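Local coordinates for protein carbohydrate oxidase (Microdochium nivale, PDB 3RJA) that oxidises the C1 hydroxyl of mono-, oligo- and polysaccharides to the lactone, using FAD and reducing molecular oxygen to hydrogen peroxide, at residues 431-436 and 465-470; 321-326 and 422-427; 89-94 and 105-110; 38-43 and 83-88. All coordinates share one frame; numbering follows the deposited sequence. Where two conformers were deposited one is given.

Contact 1: residues 431-436 and 465-470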
# COMPACT_ATOMS: atom_id res chain seq x y z
N PRO A 431 12.90 -4.93 1.16
CA PRO A 431 14.12 -4.65 0.37
C PRO A 431 15.13 -5.78 0.36
O PRO A 431 16.14 -5.68 -0.37
CB PRO A 431 14.73 -3.44 1.07
CG PRO A 431 14.27 -3.59 2.53
CD PRO A 431 12.86 -4.18 2.43
N ARG A 432 14.89 -6.85 1.12
CA ARG A 432 15.91 -7.94 1.19
C ARG A 432 15.74 -8.98 0.08
O ARG A 432 15.69 -10.19 0.33
CB ARG A 432 15.94 -8.57 2.59
CG ARG A 432 16.56 -7.61 3.61
CD ARG A 432 16.37 -8.09 5.06
NE ARG A 432 17.14 -9.30 5.39
CZ ARG A 432 16.67 -10.55 5.42
NH1 ARG A 432 15.39 -10.84 5.12
NH2 ARG A 432 17.49 -11.55 5.76
N MET A 433 15.61 -8.49 -1.15
CA MET A 433 15.55 -9.31 -2.36
C MET A 433 16.26 -8.54 -3.49
O MET A 433 16.15 -7.31 -3.58
CB MET A 433 14.09 -9.57 -2.75
CG MET A 433 13.25 -10.43 -1.75
SD MET A 433 11.49 -10.62 -2.26
CE MET A 433 10.88 -8.94 -2.15
N ASP A 434 17.01 -9.25 -4.35
CA ASP A 434 17.69 -8.58 -5.43
C ASP A 434 16.66 -8.11 -6.46
O ASP A 434 15.51 -8.53 -6.41
CB ASP A 434 18.81 -9.45 -6.04
CG ASP A 434 18.29 -10.66 -6.83
OD1 ASP A 434 17.21 -10.63 -7.45
OD2 ASP A 434 19.03 -11.66 -6.88
N ARG A 435 17.09 -7.23 -7.38
CA ARG A 435 16.20 -6.59 -8.36
C ARG A 435 15.37 -7.58 -9.21
O ARG A 435 14.17 -7.37 -9.45
CB ARG A 435 17.02 -5.67 -9.28
CG ARG A 435 16.18 -4.73 -10.12
CD ARG A 435 17.02 -3.68 -10.86
NE ARG A 435 16.17 -2.76 -11.62
CZ ARG A 435 16.64 -1.75 -12.35
NH1 ARG A 435 17.96 -1.52 -12.42
NH2 ARG A 435 15.80 -0.97 -13.00
N ASP A 436 16.01 -8.64 -9.68
CA ASP A 436 15.31 -9.61 -10.52
C ASP A 436 14.28 -10.43 -9.75
O ASP A 436 13.16 -10.63 -10.23
CB ASP A 436 16.29 -10.56 -11.23
CG ASP A 436 17.27 -9.84 -12.12
OD1 ASP A 436 16.90 -8.87 -12.82
OD2 ASP A 436 18.45 -10.23 -12.10
N TYR A 465 15.62 2.55 -8.54
CA TYR A 465 15.78 2.13 -7.17
C TYR A 465 15.96 0.61 -7.20
O TYR A 465 15.67 -0.03 -8.22
CB TYR A 465 14.59 2.58 -6.29
CG TYR A 465 13.20 2.00 -6.61
CD1 TYR A 465 12.40 2.53 -7.63
CD2 TYR A 465 12.67 0.95 -5.84
CE1 TYR A 465 11.11 2.01 -7.91
CE2 TYR A 465 11.37 0.43 -6.10
CZ TYR A 465 10.59 0.97 -7.12
OH TYR A 465 9.28 0.47 -7.38
N PRO A 466 16.42 0.02 -6.08
CA PRO A 466 16.88 -1.37 -6.24
C PRO A 466 15.80 -2.41 -6.56
O PRO A 466 16.15 -3.56 -6.87
CB PRO A 466 17.55 -1.67 -4.88
CG PRO A 466 18.01 -0.34 -4.39
CD PRO A 466 16.85 0.59 -4.79
N GLN A 467 14.51 -2.06 -6.50
CA GLN A 467 13.50 -3.02 -6.93
C GLN A 467 12.60 -2.44 -8.02
O GLN A 467 11.45 -2.86 -8.19
CB GLN A 467 12.70 -3.64 -5.76
CG GLN A 467 13.61 -4.38 -4.75
CD GLN A 467 12.91 -4.91 -3.50
OE1 GLN A 467 11.85 -4.43 -3.09
NE2 GLN A 467 13.54 -5.92 -2.86
N ALA A 468 13.14 -1.47 -8.76
CA ALA A 468 12.54 -1.02 -10.02
C ALA A 468 12.57 -2.17 -11.00
O ALA A 468 13.50 -2.99 -10.99
CB ALA A 468 13.33 0.20 -10.62
N VAL A 469 11.56 -2.23 -11.86
CA VAL A 469 11.54 -3.12 -13.01
C VAL A 469 12.75 -2.79 -13.93
O VAL A 469 13.07 -1.63 -14.15
CB VAL A 469 10.19 -2.94 -13.75
CG1 VAL A 469 10.20 -3.54 -15.12
CG2 VAL A 469 9.02 -3.55 -12.91
N ARG A 470 13.44 -3.81 -14.46
CA ARG A 470 14.51 -3.54 -15.46
C ARG A 470 13.94 -3.12 -16.82
O ARG A 470 12.96 -3.70 -17.27
CB ARG A 470 15.41 -4.77 -15.68
CG ARG A 470 16.25 -5.17 -14.52
CD ARG A 470 17.31 -6.24 -14.92
NE ARG A 470 18.04 -6.69 -13.73
CZ ARG A 470 19.04 -6.01 -13.17
NH1 ARG A 470 19.44 -4.85 -13.69
NH2 ARG A 470 19.64 -6.48 -12.09
O HOH W 1 17.25 -5.13 -4.67
O HOH W 2 18.95 -8.52 -10.01
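Arg435 lies extended along the 465-470 loop and meets it from CB to its tip. CG stands anti to the backbone N (chi1 -167°), and the chain stays straight as far as NE. CB touches Pro466 O at 3.3 Å. CG touches both Pro466 O and Ala468 O. CD sits over the centre of one face of the Arg470 guanidinium. Arg435 NE donates to Ala468 O (2.8 Å), which lies in the guanidinium plane but is approached from above its own carbonyl plane. Arg435 NH2 donates to Val469 O (3.0 Å) by a more bent bond. Arg435 NH1 makes a salt bridge with Asp461, although it lies 3.9 Å from Arg470 NH1. That nearness of like charges is probably eased by Asp461 and by Asp436, whose OD1 forms a salt bridge with Arg470 NE (2.6 Å) on its syn side. An alanine in place of Arg435 would probably leave the carbonyls of Ala468 and Val469 and the charge of Asp461 without their mate. At the other end, Gln467 NE2 donates to Met433 O (3.0 Å), which lies in its amide plane, while Gln467 OE1 bonds Tyr442. A water joins Met433 O to Pro466 O. Asp434 caps helix 435-443 at Tyr437 N. Arg435 and Asp436 tie this first turn to the loop after helix 447-457.

Contact 2: residues 321-326 and 422-427. With FAD (flavin-adenine dinucleotide), chain B.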
# COMPACT_ATOMS: atom_id res chain seq x y z
N ALA A 321 9.30 -5.90 7.51
CA ALA A 321 7.99 -6.38 7.07
C ALA A 321 8.16 -7.26 5.81
O ALA A 321 9.14 -7.11 5.04
CB ALA A 321 7.06 -5.19 6.79
N LYS A 322 7.19 -8.14 5.58
CA LYS A 322 7.18 -9.02 4.43
C LYS A 322 5.74 -9.19 4.01
O LYS A 322 4.84 -8.84 4.76
CB LYS A 322 7.79 -10.39 4.77
CG LYS A 322 9.30 -10.38 5.02
CD LYS A 322 9.91 -11.83 5.11
CE LYS A 322 10.28 -12.43 3.73
NZ LYS A 322 11.57 -11.81 3.25
N SER A 323 5.52 -9.77 2.83
CA SER A 323 4.17 -9.99 2.35
C SER A 323 4.06 -11.28 1.55
O SER A 323 5.06 -11.88 1.16
CB SER A 323 3.68 -8.80 1.49
OG SER A 323 4.27 -8.82 0.18
N LEU A 324 2.81 -11.68 1.30
CA LEU A 324 2.44 -12.76 0.39
C LEU A 324 1.08 -12.45 -0.17
O LEU A 324 0.21 -11.92 0.55
CB LEU A 324 2.37 -14.11 1.11
CG LEU A 324 3.72 -14.79 1.41
CD1 LEU A 324 3.51 -16.06 2.25
CD2 LEU A 324 4.50 -15.08 0.10
N THR A 325 0.89 -12.80 -1.45
CA THR A 325 -0.43 -12.85 -2.03
C THR A 325 -0.60 -14.33 -2.46
O THR A 325 0.29 -14.90 -3.04
CB THR A 325 -0.59 -11.83 -3.21
OG1 THR A 325 0.31 -12.16 -4.29
CG2 THR A 325 -0.30 -10.37 -2.74
N LEU A 326 -1.73 -14.95 -2.13
CA LEU A 326 -1.90 -16.39 -2.43
C LEU A 326 -3.20 -16.67 -3.12
O LEU A 326 -4.23 -16.09 -2.75
CB LEU A 326 -1.88 -17.22 -1.15
CG LEU A 326 -0.82 -16.96 -0.08
CD1 LEU A 326 -1.22 -17.75 1.20
CD2 LEU A 326 0.60 -17.34 -0.58
N TRP A 422 1.79 -17.84 -5.91
CA TRP A 422 2.00 -16.80 -4.91
C TRP A 422 2.82 -15.65 -5.47
O TRP A 422 3.64 -15.85 -6.37
CB TRP A 422 2.61 -17.36 -3.62
CG TRP A 422 4.02 -17.89 -3.74
CD1 TRP A 422 4.40 -19.20 -3.99
CD2 TRP A 422 5.25 -17.14 -3.59
NE1 TRP A 422 5.78 -19.30 -4.00
CE2 TRP A 422 6.32 -18.05 -3.77
CE3 TRP A 422 5.54 -15.79 -3.34
CZ2 TRP A 422 7.66 -17.65 -3.70
CZ3 TRP A 422 6.87 -15.39 -3.27
CH2 TRP A 422 7.93 -16.32 -3.46
N GLY A 423 2.57 -14.46 -4.91
CA GLY A 423 3.39 -13.29 -5.21
C GLY A 423 3.66 -12.51 -3.95
O GLY A 423 3.36 -12.98 -2.86
N MET A 424 4.21 -11.32 -4.11
CA MET A 424 4.44 -10.40 -3.00
C MET A 424 3.96 -9.02 -3.42
O MET A 424 3.96 -8.69 -4.58
CB MET A 424 5.94 -10.37 -2.61
CG MET A 424 6.37 -11.69 -1.97
SD MET A 424 8.07 -11.69 -1.39
CE MET A 424 7.98 -13.02 -0.20
N TYR A 425 3.57 -8.21 -2.44
CA TYR A 425 2.93 -6.89 -2.69
C TYR A 425 3.90 -5.76 -2.38
O TYR A 425 4.29 -5.56 -1.22
CB TYR A 425 1.68 -6.83 -1.81
CG TYR A 425 0.83 -5.57 -1.78
CD1 TYR A 425 0.34 -4.99 -2.95
CD2 TYR A 425 0.42 -5.03 -0.57
CE1 TYR A 425 -0.50 -3.85 -2.89
CE2 TYR A 425 -0.42 -3.93 -0.49
CZ TYR A 425 -0.88 -3.34 -1.66
OH TYR A 425 -1.70 -2.21 -1.60
N ILE A 426 4.33 -5.02 -3.42
CA ILE A 426 5.34 -3.96 -3.25
C ILE A 426 4.84 -2.77 -2.38
O ILE A 426 5.65 -1.94 -1.96
CB ILE A 426 5.86 -3.45 -4.63
CG1 ILE A 426 7.20 -2.67 -4.47
CG2 ILE A 426 4.76 -2.64 -5.34
CD1 ILE A 426 7.80 -2.18 -5.79
N ASN A 427 3.53 -2.65 -2.10
CA ASN A 427 3.12 -1.66 -1.05
C ASN A 427 3.52 -2.11 0.38
O ASN A 427 3.54 -1.30 1.32
CB ASN A 427 1.65 -1.26 -1.12
CG ASN A 427 1.41 -0.04 -2.02
OD1 ASN A 427 2.35 0.71 -2.36
ND2 ASN A 427 0.16 0.15 -2.42
PA FAD B . 6.68 6.88 -0.51
O1A FAD B . 6.70 8.38 -0.56
O2A FAD B . 7.73 6.25 0.36
O5B FAD B . 6.84 6.31 -2.00
C5B FAD B . 6.58 4.93 -2.26
C4B FAD B . 7.05 4.61 -3.69
O4B FAD B . 6.27 5.34 -4.63
C3B FAD B . 8.51 4.99 -3.94
O3B FAD B . 9.04 4.13 -4.95
C2B FAD B . 8.35 6.39 -4.53
O2B FAD B . 9.43 6.87 -5.30
C1B FAD B . 7.10 6.20 -5.37
N9A FAD B . 6.41 7.48 -5.56
C8A FAD B . 6.09 8.42 -4.59
N7A FAD B . 5.46 9.45 -5.23
C5A FAD B . 5.37 9.15 -6.54
C6A FAD B . 4.83 9.86 -7.62
N6A FAD B . 4.24 11.06 -7.44
N1A FAD B . 4.88 9.27 -8.87
C2A FAD B . 5.49 8.03 -9.05
N3A FAD B . 6.07 7.35 -8.00
C4A FAD B . 5.98 7.92 -6.76
N1 FAD B . -0.96 -0.34 2.24
C2 FAD B . -2.22 -0.80 1.83
O2 FAD B . -2.41 -1.25 0.69
N3 FAD B . -3.27 -0.68 2.74
C4 FAD B . -3.19 -0.05 3.96
O4 FAD B . -4.21 0.12 4.67
C4X FAD B . -1.82 0.38 4.38
N5 FAD B . -1.64 0.98 5.54
C5X FAD B . -0.41 1.49 5.91
C6 FAD B . -0.26 2.21 7.12
C7 FAD B . 0.94 2.83 7.43
C7M FAD B . 1.10 3.61 8.75
C8 FAD B . 1.97 2.85 6.46
C8M FAD B . 3.29 3.54 6.75
C9 FAD B . 1.86 2.09 5.31
C9A FAD B . 0.66 1.42 4.99
N10 FAD B . 0.47 0.75 3.76
C10 FAD B . -0.74 0.15 3.46
C1' FAD B . 1.61 0.66 2.79
C2' FAD B . 1.52 1.76 1.75
O2' FAD B . 0.49 1.46 0.82
C3' FAD B . 2.82 1.86 0.98
O3' FAD B . 3.91 2.00 1.88
C4' FAD B . 2.76 3.04 -0.00
O4' FAD B . 3.63 2.79 -1.07
C5' FAD B . 3.09 4.37 0.68
O5' FAD B . 2.99 5.41 -0.24
P FAD B . 3.79 6.80 0.06
O1P FAD B . 3.48 7.82 -1.00
O2P FAD B . 3.46 7.27 1.47
O3P FAD B . 5.29 6.25 0.02
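Leu324 CD2 approaches Trp422 CE3 obliquely at 3.7 Å and also reaches the methyl of Met424. These side chains form the apolar centre where short strand 422-423 forms one edge of an eight-stranded antiparallel sheet, paired with strand 318-326. Leu326 CD2 packs on Trp422 CB (3.6 Å) on the same face. Helix 403-414 covers this side through Val413 and Thr414.

Thr325 and Gly423 form a hydrogen-bonded antiparallel pair. Thr325 N donates to Gly423 O (2.8 Å), and Gly423 N donates back to Thr325 O. Leu326 and Trp422 form the next, non-hydrogen-bonded pair. Beyond the pairing, a side chain takes over from the backbone: Ser323 OG accepts a nearly straight bond from Tyr425 N (2.8 Å, 169°). OG sits between the backbone N and the carbonyl carbon (chi1 76°), which points it at this N-H.

The polar edge reaches the cofactor. Asn427 CB lies against one face of the Tyr425 ring, and Asn427 ND2 donates to Tyr425 OH. Asn427 OD1 accepts a bond from ribityl O4' of FAD (2.8 Å). Gly145 N also bonds Tyr425 OH, which donates to flavin O2 at 2.6 Å, with O2 at the ring's edge.

Contact 3: residues 89-94 and 105-110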
# COMPACT_ATOMS: atom_id res chain seq x y z
N ASP A 89 5.32 16.32 -0.34
CA ASP A 89 4.30 16.36 0.69
C ASP A 89 3.74 17.76 1.07
O ASP A 89 2.89 17.86 1.97
CB ASP A 89 4.73 15.54 1.92
CG ASP A 89 5.45 16.38 2.97
OD1 ASP A 89 6.19 17.32 2.60
OD2 ASP A 89 5.29 16.08 4.18
N ARG A 90 4.19 18.83 0.41
CA ARG A 90 3.57 20.15 0.62
C ARG A 90 2.55 20.42 -0.49
O ARG A 90 1.85 21.42 -0.46
CB ARG A 90 4.61 21.29 0.66
CG ARG A 90 5.73 21.15 1.70
CD ARG A 90 5.19 20.90 3.12
NE ARG A 90 6.18 21.30 4.12
CZ ARG A 90 7.22 20.55 4.48
NH1 ARG A 90 7.40 19.35 3.92
NH2 ARG A 90 8.07 20.98 5.40
N MET A 91 2.49 19.52 -1.47
CA MET A 91 1.51 19.61 -2.56
C MET A 91 0.31 18.71 -2.20
O MET A 91 0.28 17.51 -2.52
CB MET A 91 2.11 19.21 -3.90
CG MET A 91 3.33 20.06 -4.34
SD MET A 91 4.18 19.28 -5.72
CE MET A 91 2.98 19.68 -7.00
N ILE A 92 -0.67 19.29 -1.53
CA ILE A 92 -1.66 18.51 -0.82
C ILE A 92 -3.10 18.73 -1.26
O ILE A 92 -4.00 18.15 -0.67
CB ILE A 92 -1.57 18.79 0.74
CG1 ILE A 92 -1.85 20.27 1.03
CG2 ILE A 92 -0.22 18.35 1.29
CD1 ILE A 92 -2.08 20.57 2.55
N ASP A 93 -3.33 19.58 -2.25
CA ASP A 93 -4.71 19.99 -2.54
C ASP A 93 -5.49 19.03 -3.42
O ASP A 93 -4.93 18.44 -4.35
CB ASP A 93 -4.69 21.33 -3.26
CG ASP A 93 -4.14 22.45 -2.39
OD1 ASP A 93 -4.15 22.32 -1.15
OD2 ASP A 93 -3.68 23.44 -2.96
N VAL A 94 -6.77 18.92 -3.12
CA VAL A 94 -7.77 18.60 -4.13
C VAL A 94 -7.94 19.84 -5.02
O VAL A 94 -8.54 20.86 -4.61
CB VAL A 94 -9.09 18.13 -3.51
CG1 VAL A 94 -10.12 17.87 -4.60
CG2 VAL A 94 -8.83 16.86 -2.64
N HIS A 105 -9.38 16.01 -9.10
CA HIS A 105 -7.98 16.10 -9.49
C HIS A 105 -7.23 16.40 -8.21
O HIS A 105 -7.65 17.29 -7.45
CB HIS A 105 -7.75 17.18 -10.55
CG HIS A 105 -8.35 16.84 -11.89
ND1 HIS A 105 -7.86 17.35 -13.07
CD2 HIS A 105 -9.35 15.99 -12.23
CE1 HIS A 105 -8.57 16.87 -14.08
NE2 HIS A 105 -9.47 16.03 -13.59
N VAL A 106 -6.15 15.64 -7.95
CA VAL A 106 -5.42 15.68 -6.68
C VAL A 106 -3.90 15.77 -6.84
O VAL A 106 -3.29 15.06 -7.66
CB VAL A 106 -5.80 14.46 -5.75
CG1 VAL A 106 -5.24 14.66 -4.31
CG2 VAL A 106 -7.33 14.29 -5.73
N GLU A 107 -3.30 16.64 -6.04
CA GLU A 107 -1.84 16.80 -5.99
C GLU A 107 -1.19 15.56 -5.36
O GLU A 107 -1.85 14.86 -4.60
CB GLU A 107 -1.50 18.09 -5.22
CG GLU A 107 -1.68 19.32 -6.11
CD GLU A 107 -1.27 20.64 -5.43
OE1 GLU A 107 -1.44 20.81 -4.21
OE2 GLU A 107 -0.79 21.51 -6.16
N PRO A 108 0.09 15.29 -5.68
CA PRO A 108 0.68 13.98 -5.40
C PRO A 108 1.26 13.82 -3.99
O PRO A 108 1.82 12.75 -3.68
CB PRO A 108 1.82 13.89 -6.43
CG PRO A 108 2.25 15.31 -6.68
CD PRO A 108 1.00 16.16 -6.47
N GLY A 109 1.12 14.86 -3.18
CA GLY A 109 1.64 14.87 -1.81
C GLY A 109 0.55 14.77 -0.75
O GLY A 109 0.85 14.68 0.44
N ALA A 110 -0.72 14.79 -1.20
CA ALA A 110 -1.87 14.58 -0.30
C ALA A 110 -1.79 13.22 0.35
O ALA A 110 -1.61 12.18 -0.35
CB ALA A 110 -3.17 14.66 -1.07
O HOH W 3 1.22 15.71 3.02
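The carboxylates of Asp93 and Glu107 lie side by side and point the same way, their planes only 12° apart. Asp93 OD2 and Glu107 OE1 are 3.7 Å apart, so the two charges probably repel. The Asp93 N-H and a bound Tris molecule may offset this. Glu107 OE1 accepts a bond from Asp93 N (3.0 Å) on the anti side of its carboxylate, and OE2 bonds the Tris, probably from the crystallisation liquor. The Glu107 chain is extended beyond CG, with CB against Met91 O (3.3 Å). Glu107 N in turn donates to Asp93 O (3.0 Å), nearly along the C=O axis. An alanine in place of Glu107 would probably leave Asp93 N without its acceptor and the 89-94 loop less firmly held.

From Glu107 to Ala110 the chain makes a type I beta turn. Gly109 N gives a weak bond to Met91 O. Gly109 CA lies 3.9 Å from Asp89 CA, and a CB here would probably run into Asp89 CA and Met91 O. A water bridges Asp89 O and Gly109 O. Met91 CE touches Pro108 CD at 4.1 Å, and Pro108 also touches FAD.

At the far end, Val94 and Val106 form a non-hydrogen-bonded antiparallel pair. They sit at the open end of the beta hairpin of strands 94-98 and 103-106, with helix 112-123 packed on both valines and strand 196-206 beside strand 103-106.

Contact 4: residues 38-43 and 83-88. With ABL ((2R,3R,4R,5R)-4,5-dihydroxy-2-(hydroxymethyl)-6-oxopiperidin-3-yl beta-D-glucopyranoside), chain H.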
# COMPACT_ATOMS: atom_id res chain seq x y z
N THR A 38 21.36 13.51 -2.20
CA THR A 38 22.30 14.59 -2.47
C THR A 38 21.66 15.97 -2.24
O THR A 38 22.34 16.92 -1.82
CB THR A 38 22.95 14.50 -3.85
OG1 THR A 38 23.93 15.53 -3.94
CG2 THR A 38 21.94 14.65 -4.99
N ALA A 39 20.36 16.07 -2.52
CA ALA A 39 19.60 17.28 -2.28
C ALA A 39 18.12 16.96 -2.21
O ALA A 39 17.69 15.97 -2.79
CB ALA A 39 19.88 18.34 -3.41
N ILE A 40 17.36 17.80 -1.50
CA ILE A 40 15.92 17.65 -1.44
C ILE A 40 15.22 18.87 -2.07
O ILE A 40 15.35 19.99 -1.56
CB ILE A 40 15.42 17.47 -0.00
CG1 ILE A 40 16.23 16.38 0.74
CG2 ILE A 40 13.91 17.13 0.01
CD1 ILE A 40 15.73 16.16 2.21
N ALA A 41 14.50 18.63 -3.18
CA ALA A 41 13.66 19.62 -3.86
C ALA A 41 12.25 19.54 -3.28
O ALA A 41 11.54 18.54 -3.47
CB ALA A 41 13.61 19.36 -5.36
N GLN A 42 11.86 20.58 -2.54
CA GLN A 42 10.55 20.60 -1.88
C GLN A 42 9.59 21.33 -2.83
O GLN A 42 9.44 22.57 -2.77
CB GLN A 42 10.64 21.31 -0.54
CG GLN A 42 9.42 21.11 0.37
CD GLN A 42 9.43 22.03 1.58
OE1 GLN A 42 9.84 21.63 2.69
NE2 GLN A 42 8.98 23.25 1.38
N THR A 43 8.96 20.57 -3.73
CA THR A 43 8.26 21.16 -4.87
C THR A 43 6.90 21.73 -4.51
O THR A 43 6.22 21.19 -3.65
CB THR A 43 8.08 20.14 -6.02
OG1 THR A 43 7.37 18.97 -5.54
CG2 THR A 43 9.44 19.73 -6.61
N HIS A 83 20.58 10.29 -4.24
CA HIS A 83 19.62 10.65 -5.28
C HIS A 83 19.18 12.08 -5.05
O HIS A 83 19.28 12.62 -3.93
CB HIS A 83 18.36 9.75 -5.24
CG HIS A 83 18.59 8.33 -5.70
ND1 HIS A 83 17.59 7.56 -6.26
CD2 HIS A 83 19.69 7.54 -5.65
CE1 HIS A 83 18.07 6.36 -6.55
NE2 HIS A 83 19.34 6.32 -6.20
N LEU A 84 18.67 12.68 -6.11
CA LEU A 84 17.88 13.88 -6.00
C LEU A 84 16.52 13.41 -5.47
O LEU A 84 15.88 12.53 -6.07
CB LEU A 84 17.72 14.55 -7.38
CG LEU A 84 16.85 15.81 -7.42
CD1 LEU A 84 17.27 16.80 -6.33
CD2 LEU A 84 16.99 16.49 -8.81
N MET A 85 16.10 13.94 -4.32
CA MET A 85 14.80 13.53 -3.79
C MET A 85 13.81 14.66 -4.06
O MET A 85 14.03 15.81 -3.67
CB MET A 85 14.86 13.16 -2.28
CG MET A 85 13.57 12.46 -1.77
SD MET A 85 13.66 11.83 -0.07
CE MET A 85 13.59 13.36 0.88
N VAL A 86 12.73 14.32 -4.75
CA VAL A 86 11.63 15.24 -5.03
C VAL A 86 10.61 15.03 -3.95
O VAL A 86 9.85 14.04 -3.97
CB VAL A 86 11.02 14.98 -6.42
CG1 VAL A 86 9.82 15.90 -6.70
CG2 VAL A 86 12.09 15.11 -7.53
N GLN A 87 10.62 15.96 -2.97
CA GLN A 87 9.80 15.87 -1.76
C GLN A 87 8.42 16.51 -2.08
O GLN A 87 8.36 17.70 -2.35
CB GLN A 87 10.48 16.64 -0.62
CG GLN A 87 9.66 16.75 0.65
CD GLN A 87 9.31 15.37 1.22
OE1 GLN A 87 10.04 14.40 1.04
NE2 GLN A 87 8.19 15.30 1.92
N LEU A 88 7.36 15.70 -2.08
CA LEU A 88 6.07 16.13 -2.64
C LEU A 88 5.03 16.57 -1.61
O LEU A 88 3.99 17.13 -1.97
CB LEU A 88 5.46 15.02 -3.53
CG LEU A 88 6.23 14.60 -4.78
CD1 LEU A 88 5.63 13.32 -5.44
CD2 LEU A 88 6.31 15.75 -5.82
C1A ABL H . 14.12 24.40 4.08
O1A ABL H . 14.85 23.48 4.53
C2A ABL H . 14.07 25.78 4.74
O2A ABL H . 14.39 25.59 6.11
C3A ABL H . 12.65 26.37 4.66
O3A ABL H . 12.69 27.71 5.18
C4A ABL H . 12.17 26.40 3.24
O1 ABL H . 10.84 26.95 3.17
C5A ABL H . 12.04 24.91 2.82
N5 ABL H . 13.32 24.21 3.00
C6A ABL H . 11.68 24.82 1.32
O6A ABL H . 12.32 25.85 0.59
C1 ABL H . 10.56 28.19 2.48
C2 ABL H . 9.04 28.46 2.54
O2 ABL H . 8.31 27.39 1.93
C3 ABL H . 8.70 29.77 1.85
O3 ABL H . 7.34 30.05 2.12
C4 ABL H . 9.65 30.91 2.33
O4 ABL H . 9.47 32.06 1.52
C5 ABL H . 11.11 30.47 2.26
O5 ABL H . 11.23 29.28 3.06
C6 ABL H . 12.13 31.55 2.68
O6 ABL H . 11.94 32.09 3.95
O HOH W 4 6.33 19.35 -1.60
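Ile40 lies side by side with both Met85 and Gln87, all three pointing the same way from one face of the sheet. Ile40 CD1 meets Met85 CE at 3.8 Å, because the Met85 chain bends at its last torsion (chi3 73°). Ile40 CG2 rests on Gln87 CB (3.5 Å). The polar end of Gln87 turns away to Asp89 and Lys66.

The other face carries Ala39, Ala41, Leu84 and Val86. Leu84 CD1 approaches Ala39 CB at 4.2 Å. Past the strand end, Thr43 crosses Val86, its CG2 on Val86 CG1, and lies alongside Leu88, with OG1 near Leu88 CD2 (3.4 Å). Helices 2-9 and 46-58 cover this side.

The axes of strands 39-42 and 84-87 are 24° from parallel. Met85 N donates to Ala39 O, Ala41 N to Met85 O, Gln87 N to Ala41 O (2.8 Å), and Thr43 N to Gln87 O. A water then links Thr43 O to Gln87 O.

Gln42 reaches a second bound substrate analogue, apart from the one at the flavin, and Leu88 touches FAD. Strand 39-42 passes through helix 46-58 to strand 63-66, a beta-alpha-beta crossover, and strand 84-87 lies between the two in the three-stranded parallel sheet of the FAD-binding domain.

Along the chain, contact 4 closes before contact 3 opens, and contacts 2 and 1 follow in that order. Contacts 3 and 4 lie in the FAD-binding domain, with centres 16 Å apart, and touch where Met91 CG packs on Thr43 O and Pro108 on Leu88. Strand 84-87 leads directly into the 89-94 loop. Contacts 1 and 2 have centres 14 Å apart and meet through the sulfurs of Met424 and Met433; helix 435-443 follows strand 422-423 in the chain. The two pairs are 21 to 29 Å apart between centres. FAD spans the gap: Tyr425 and Asn427 hold its flavin and ribityl end, while Leu88 and Pro108 touch its adenine end.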